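Local coordinates for Poly(A) RNA polymerase protein 2 (Saccharomyces cerevisiae, PDB 3NYB), which catalyses the addition of poly(A) tails to RNA as the polymerase subunit of the TRAMP RNA surveillance complex, at residues C81-E86 / I134-E139; N94-L99 / R119-K124. The protein carries 1 engineered substitution. All coordinates share one frame; numbering follows the deposited sequence.

Interaction 1: residues C81-E86 / I134-E139; sequences CVVTSE and IAVSFE. Engineered in segment 134-139: A135 (natural residue Asp).
The parallel strand pair of the nucleotidyltransferase palm's mixed sheet meets here, 79-83 beside the central 132-137, their short segments crossing at -32°. Three main-chain hydrogen bonds join them. C81 uses both its backbone groups: its N points almost straight at A135 O (2.8 Å), and its O takes the N-H of S137 at 3.0 Å, so this one residue bridges the two peptides that flank V136. One step on, V83 N reaches S137 O (2.9 Å), in the plane of that carbonyl, and the CA of V82 approaches the same oxygen. Side chains alternate between the faces of the mixed sheet. C81, V83 and V136 lie on one face, which helix 92-105 meets at V136 through L99; V82 and S137 take the other. A135, engineered (Asp in the natural protein), lies on the strand that carries the third catalytic carboxylate in the nucleotidyltransferase superfamily, so its position is probably part of the active site. On the V136 face, V83 CG2, lying beside its backbone N, crosses obliquely to V136 CG1 at 3.6 Å. Beyond the strand end, the F138 ring runs alongside V83, with CD1 3.6 Å from V83 CB. S137 OG, between its own N and carbonyl carbon (chi1 68°), turns back to donate to E139 O at 2.8 Å, coming from above that carbonyl plane, while V82 CG1 packs against E139 N.

Interaction 2: residues N94-L99 / R119-K124; sequences NNLYSL and RVPIIK
Helix 94-99 runs almost parallel to strand 121-124, the segment axes 8° apart in direction and 9.2 Å apart at their closest, with the CA atoms of L96 and I123 the nearest backbone pair. The side chains that meet are all apolar and centre on L96, whose CG lies anti to the carbonyl carbon; chi1 -71° and chi2 160° send CD1 to P121 and CD2 to I123. The side chains of L96 and P121 cross at about a right angle, L96 CD1 lying 3.7 Å from P121 CB and also touching the carbonyl O of that residue. CD2 reaches along the strand instead and meets I123 CG2 at 3.5 Å, the two side chains running antiparallel alongside one another. This is the alpha/beta layering of the palm domain, in which helix 92-105 lies on one face of the mixed sheet and alternate strand residues rise to meet it. P121 and I123 point toward the helix; I122 between them turns to the other face, where it packs on A135, S137 and V115. One turn after L96, L99 adds a looser touch, its CG 4.4 Å from I123 CD1. That end of I123 is carried there by a CG1 anti to the backbone N, which leaves CG2 for L96. Within the helix, S98 OG donates to N94 O at 3.1 Å, in the carbonyl plane, so its hydroxyl is paired with the backbone one turn earlier.

In the fold
Both interactions involve the same sheet, and they lie about 9 Å apart, centre to centre. Strands 121-127 and 132-137 follow each other in the chain and pair antiparallel, V136 N reaching I123 O at 2.8 Å in a probable hydrogen bond. On the helix-covered face, the F138 ring of interaction 1 meets L96 of interaction 2, CE2 to CG at 3.5 Å, and V136 also packs on L99, so both contacts feed a common apolar layer. Where the segments continue past the sheet, E139 OE2 packs on V120 CG2 at 3.5 Å. The helix of interaction 2 thus backs the sheet from the side away from A135, the probable active-site face.

Interaction 1: residues C81-E86 / I134-E139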
loop_
_atom_site.group_PDB
_atom_site.type_symbol
_atom_site.label_atom_id
_atom_site.label_comp_id
_atom_site.label_asym_id
_atom_site.label_seq_id
_atom_site.Cartn_x
_atom_site.Cartn_y
_atom_site.Cartn_z
ATOM N N CYS A 81 12.921 14.578 4.101
ATOM C CA CYS A 81 13.934 15.394 3.443
ATOM C C CYS A 81 15.338 14.853 3.662
ATOM O O CYS A 81 15.644 14.340 4.737
ATOM C CB CYS A 81 13.859 16.824 3.958
ATOM S SG CYS A 81 12.177 17.435 4.015
ATOM N N VAL A 82 16.179 14.976 2.633
ATOM C CA VAL A 82 17.610 14.690 2.720
ATOM C C VAL A 82 18.388 15.995 2.737
ATOM O O VAL A 82 18.082 16.909 1.968
ATOM C CB VAL A 82 18.124 13.957 1.474
ATOM C CG1 VAL A 82 18.991 12.778 1.873
ATOM C CG2 VAL A 82 16.980 13.523 0.585
ATOM N N VAL A 83 19.412 16.073 3.579
ATOM C CA VAL A 83 20.334 17.209 3.559
ATOM C C VAL A 83 21.633 16.797 2.883
ATOM O O VAL A 83 22.146 15.710 3.161
ATOM C CB VAL A 83 20.642 17.695 4.966
ATOM C CG1 VAL A 83 21.667 18.806 4.923
ATOM C CG2 VAL A 83 19.382 18.179 5.611
ATOM N N THR A 84 22.183 17.688 2.048
ATOM C CA THR A 84 23.167 17.312 1.020
ATOM C C THR A 84 24.653 17.678 1.155
ATOM O O THR A 84 25.456 17.211 0.346
ATOM C CB THR A 84 22.725 17.798 -0.387
ATOM O OG1 THR A 84 22.220 19.139 -0.303
ATOM C CG2 THR A 84 21.659 16.880 -0.981
ATOM N N SER A 85 25.058 18.500 2.113
ATOM C CA SER A 85 26.509 18.686 2.258
ATOM C C SER A 85 27.131 17.366 2.706
ATOM O O SER A 85 26.442 16.530 3.286
ATOM C CB SER A 85 26.848 19.804 3.245
ATOM O OG SER A 85 27.047 21.030 2.570
ATOM N N GLU A 86 28.415 17.160 2.434
ATOM C CA GLU A 86 29.075 15.943 2.905
ATOM C C GLU A 86 29.084 15.900 4.434
ATOM O O GLU A 86 30.089 16.203 5.073
ATOM C CB GLU A 86 30.490 15.786 2.324
ATOM C CG GLU A 86 31.292 17.076 2.182
ATOM C CD GLU A 86 32.602 16.872 1.425
ATOM O OE1 GLU A 86 33.412 16.013 1.837
ATOM O OE2 GLU A 86 32.823 17.576 0.416
ATOM N N ILE A 134 7.850 17.034 9.686
ATOM C CA ILE A 134 9.067 16.829 8.905
ATOM C C ILE A 134 9.960 15.748 9.495
ATOM O O ILE A 134 10.102 15.637 10.723
ATOM C CB ILE A 134 9.927 18.108 8.831
ATOM C CG1 ILE A 134 9.305 19.129 7.885
ATOM C CG2 ILE A 134 11.339 17.780 8.375
ATOM C CD1 ILE A 134 8.388 20.053 8.571
ATOM N N ALA A 135 10.568 14.961 8.607
ATOM C CA ALA A 135 11.636 14.045 8.987
ATOM C C ALA A 135 12.882 14.270 8.128
ATOM O O ALA A 135 12.833 14.137 6.907
ATOM C CB ALA A 135 11.176 12.618 8.874
ATOM N N VAL A 136 13.996 14.595 8.780
ATOM C CA VAL A 136 15.234 14.921 8.084
ATOM C C VAL A 136 16.328 13.894 8.308
ATOM O O VAL A 136 16.512 13.417 9.422
ATOM C CB VAL A 136 15.796 16.288 8.526
ATOM C CG1 VAL A 136 17.188 16.467 7.971
ATOM C CG2 VAL A 136 14.884 17.411 8.066
ATOM N N SER A 137 17.064 13.584 7.243
ATOM C CA SER A 137 18.193 12.675 7.306
ATOM C C SER A 137 19.224 13.113 6.263
ATOM O O SER A 137 18.892 13.880 5.362
ATOM C CB SER A 137 17.717 11.268 6.986
ATOM O OG SER A 137 17.327 11.191 5.628
ATOM N N PHE A 138 20.460 12.620 6.372
ATOM C CA PHE A 138 21.514 12.963 5.410
ATOM C C PHE A 138 21.668 11.898 4.338
ATOM O O PHE A 138 22.692 11.817 3.673
ATOM C CB PHE A 138 22.860 13.190 6.107
ATOM C CG PHE A 138 22.833 14.282 7.142
ATOM C CD1 PHE A 138 22.958 15.612 6.771
ATOM C CD2 PHE A 138 22.687 13.978 8.484
ATOM C CE1 PHE A 138 22.924 16.613 7.719
ATOM C CE2 PHE A 138 22.651 14.980 9.435
ATOM C CZ PHE A 138 22.765 16.294 9.054
ATOM N N GLU A 139 20.628 11.097 4.160
ATOM C CA GLU A 139 20.666 9.974 3.232
ATOM C C GLU A 139 19.236 9.518 2.942
ATOM O O GLU A 139 18.454 9.315 3.867
ATOM C CB GLU A 139 21.473 8.836 3.858
ATOM C CG GLU A 139 21.745 7.649 2.954
ATOM C CD GLU A 139 22.858 6.759 3.496
ATOM O OE1 GLU A 139 24.045 7.121 3.336
ATOM O OE2 GLU A 139 22.549 5.701 4.084
#

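Interaction 2: residues N94-L99 / R119-K124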
loop_
_atom_site.group_PDB
_atom_site.type_symbol
_atom_site.label_atom_id
_atom_site.label_comp_id
_atom_site.label_asym_id
_atom_site.label_seq_id
_atom_site.Cartn_x
_atom_site.Cartn_y
_atom_site.Cartn_z
ATOM N N ASN A 94 26.109 13.334 15.194
ATOM C CA ASN A 94 26.634 14.591 15.730
ATOM C C ASN A 94 26.020 15.815 15.038
ATOM O O ASN A 94 25.697 16.802 15.691
ATOM C CB ASN A 94 28.130 14.609 15.498
ATOM C CG ASN A 94 28.866 13.523 16.294
ATOM O OD1 ASN A 94 28.401 12.992 17.337
ATOM N ND2 ASN A 94 30.048 13.211 15.816
ATOM N N ASN A 95 25.816 15.719 13.719
ATOM C CA ASN A 95 25.261 16.824 12.902
ATOM C C ASN A 95 23.754 16.958 13.092
ATOM O O ASN A 95 23.209 18.056 13.030
ATOM C CB ASN A 95 25.610 16.646 11.410
ATOM C CG ASN A 95 27.087 16.980 11.113
ATOM O OD1 ASN A 95 27.744 17.694 11.892
ATOM N ND2 ASN A 95 27.598 16.495 9.990
ATOM N N LEU A 96 23.072 15.833 13.300
ATOM C CA LEU A 96 21.652 15.894 13.613
ATOM C C LEU A 96 21.429 16.581 14.973
ATOM O O LEU A 96 20.518 17.403 15.110
ATOM C CB LEU A 96 20.988 14.514 13.564
ATOM C CG LEU A 96 20.786 13.821 12.205
ATOM C CD1 LEU A 96 20.586 12.311 12.353
ATOM C CD2 LEU A 96 19.628 14.414 11.417
ATOM N N TYR A 97 22.249 16.256 15.973
ATOM C CA TYR A 97 22.121 16.900 17.281
ATOM C C TYR A 97 22.213 18.417 17.133
ATOM O O TYR A 97 21.479 19.163 17.790
ATOM C CB TYR A 97 23.179 16.392 18.268
ATOM C CG TYR A 97 23.235 14.888 18.399
ATOM C CD1 TYR A 97 24.458 14.219 18.464
ATOM C CD2 TYR A 97 22.069 14.131 18.441
ATOM C CE1 TYR A 97 24.518 12.844 18.579
ATOM C CE2 TYR A 97 22.118 12.753 18.557
ATOM C CZ TYR A 97 23.345 12.114 18.628
ATOM O OH TYR A 97 23.393 10.741 18.740
ATOM N N SER A 98 23.106 18.864 16.255
ATOM C CA SER A 98 23.331 20.291 16.038
ATOM C C SER A 98 22.156 20.946 15.325
ATOM O O SER A 98 21.742 22.049 15.678
ATOM C CB SER A 98 24.609 20.513 15.230
ATOM O OG SER A 98 25.702 19.859 15.841
ATOM N N LEU A 99 21.640 20.265 14.308
ATOM C CA LEU A 99 20.461 20.720 13.585
ATOM C C LEU A 99 19.269 20.805 14.541
ATOM O O LEU A 99 18.514 21.783 14.524
ATOM C CB LEU A 99 20.142 19.741 12.453
ATOM C CG LEU A 99 18.926 20.034 11.578
ATOM C CD1 LEU A 99 18.864 21.519 11.178
ATOM C CD2 LEU A 99 18.935 19.137 10.343
ATOM N N ARG A 119 19.081 1.736 9.919
ATOM C CA ARG A 119 20.480 2.136 10.083
ATOM C C ARG A 119 20.780 3.553 9.589
ATOM O O ARG A 119 21.918 4.018 9.679
ATOM C CB ARG A 119 21.426 1.141 9.406
ATOM C CG ARG A 119 21.506 -0.197 10.104
ATOM C CD ARG A 119 22.587 -1.075 9.508
ATOM N NE ARG A 119 22.384 -2.473 9.873
ATOM C CZ ARG A 119 21.486 -3.265 9.297
ATOM N NH1 ARG A 119 20.712 -2.793 8.327
ATOM N NH2 ARG A 119 21.361 -4.527 9.688
ATOM N N VAL A 120 19.765 4.226 9.052
ATOM C CA VAL A 120 19.885 5.637 8.704
ATOM C C VAL A 120 19.211 6.469 9.789
ATOM O O VAL A 120 18.006 6.341 10.008
ATOM C CB VAL A 120 19.231 5.953 7.352
ATOM C CG1 VAL A 120 19.356 7.438 7.037
ATOM C CG2 VAL A 120 19.860 5.115 6.255
ATOM N N PRO A 121 19.995 7.310 10.483
ATOM C CA PRO A 121 19.497 8.104 11.611
ATOM C C PRO A 121 18.671 9.276 11.112
ATOM O O PRO A 121 19.065 9.933 10.149
ATOM C CB PRO A 121 20.773 8.597 12.286
ATOM C CG PRO A 121 21.803 8.594 11.220
ATOM C CD PRO A 121 21.410 7.584 10.179
ATOM N N ILE A 122 17.540 9.524 11.765
ATOM C CA ILE A 122 16.573 10.508 11.294
ATOM C C ILE A 122 16.075 11.412 12.415
ATOM O O ILE A 122 15.991 11.003 13.569
ATOM C CB ILE A 122 15.370 9.814 10.649
ATOM C CG1 ILE A 122 15.802 9.100 9.374
ATOM C CG2 ILE A 122 14.270 10.811 10.339
ATOM C CD1 ILE A 122 14.727 8.188 8.828
ATOM N N ILE A 123 15.747 12.646 12.062
ATOM C CA ILE A 123 15.250 13.627 13.019
ATOM C C ILE A 123 13.801 13.998 12.645
ATOM O O ILE A 123 13.531 14.471 11.532
ATOM C CB ILE A 123 16.179 14.868 13.024
ATOM C CG1 ILE A 123 15.682 15.935 13.971
ATOM C CG2 ILE A 123 16.282 15.488 11.635
ATOM C CD1 ILE A 123 16.172 17.307 13.573
ATOM N N LYS A 124 12.864 13.745 13.553
ATOM C CA LYS A 124 11.453 14.051 13.300
ATOM C C LYS A 124 11.025 15.248 14.129
ATOM O O LYS A 124 11.432 15.376 15.275
ATOM C CB LYS A 124 10.561 12.869 13.672
ATOM C CG LYS A 124 10.884 11.586 12.949
ATOM C CD LYS A 124 10.200 10.410 13.632
ATOM C CE LYS A 124 8.681 10.536 13.591
ATOM N NZ LYS A 124 7.999 9.351 14.190
#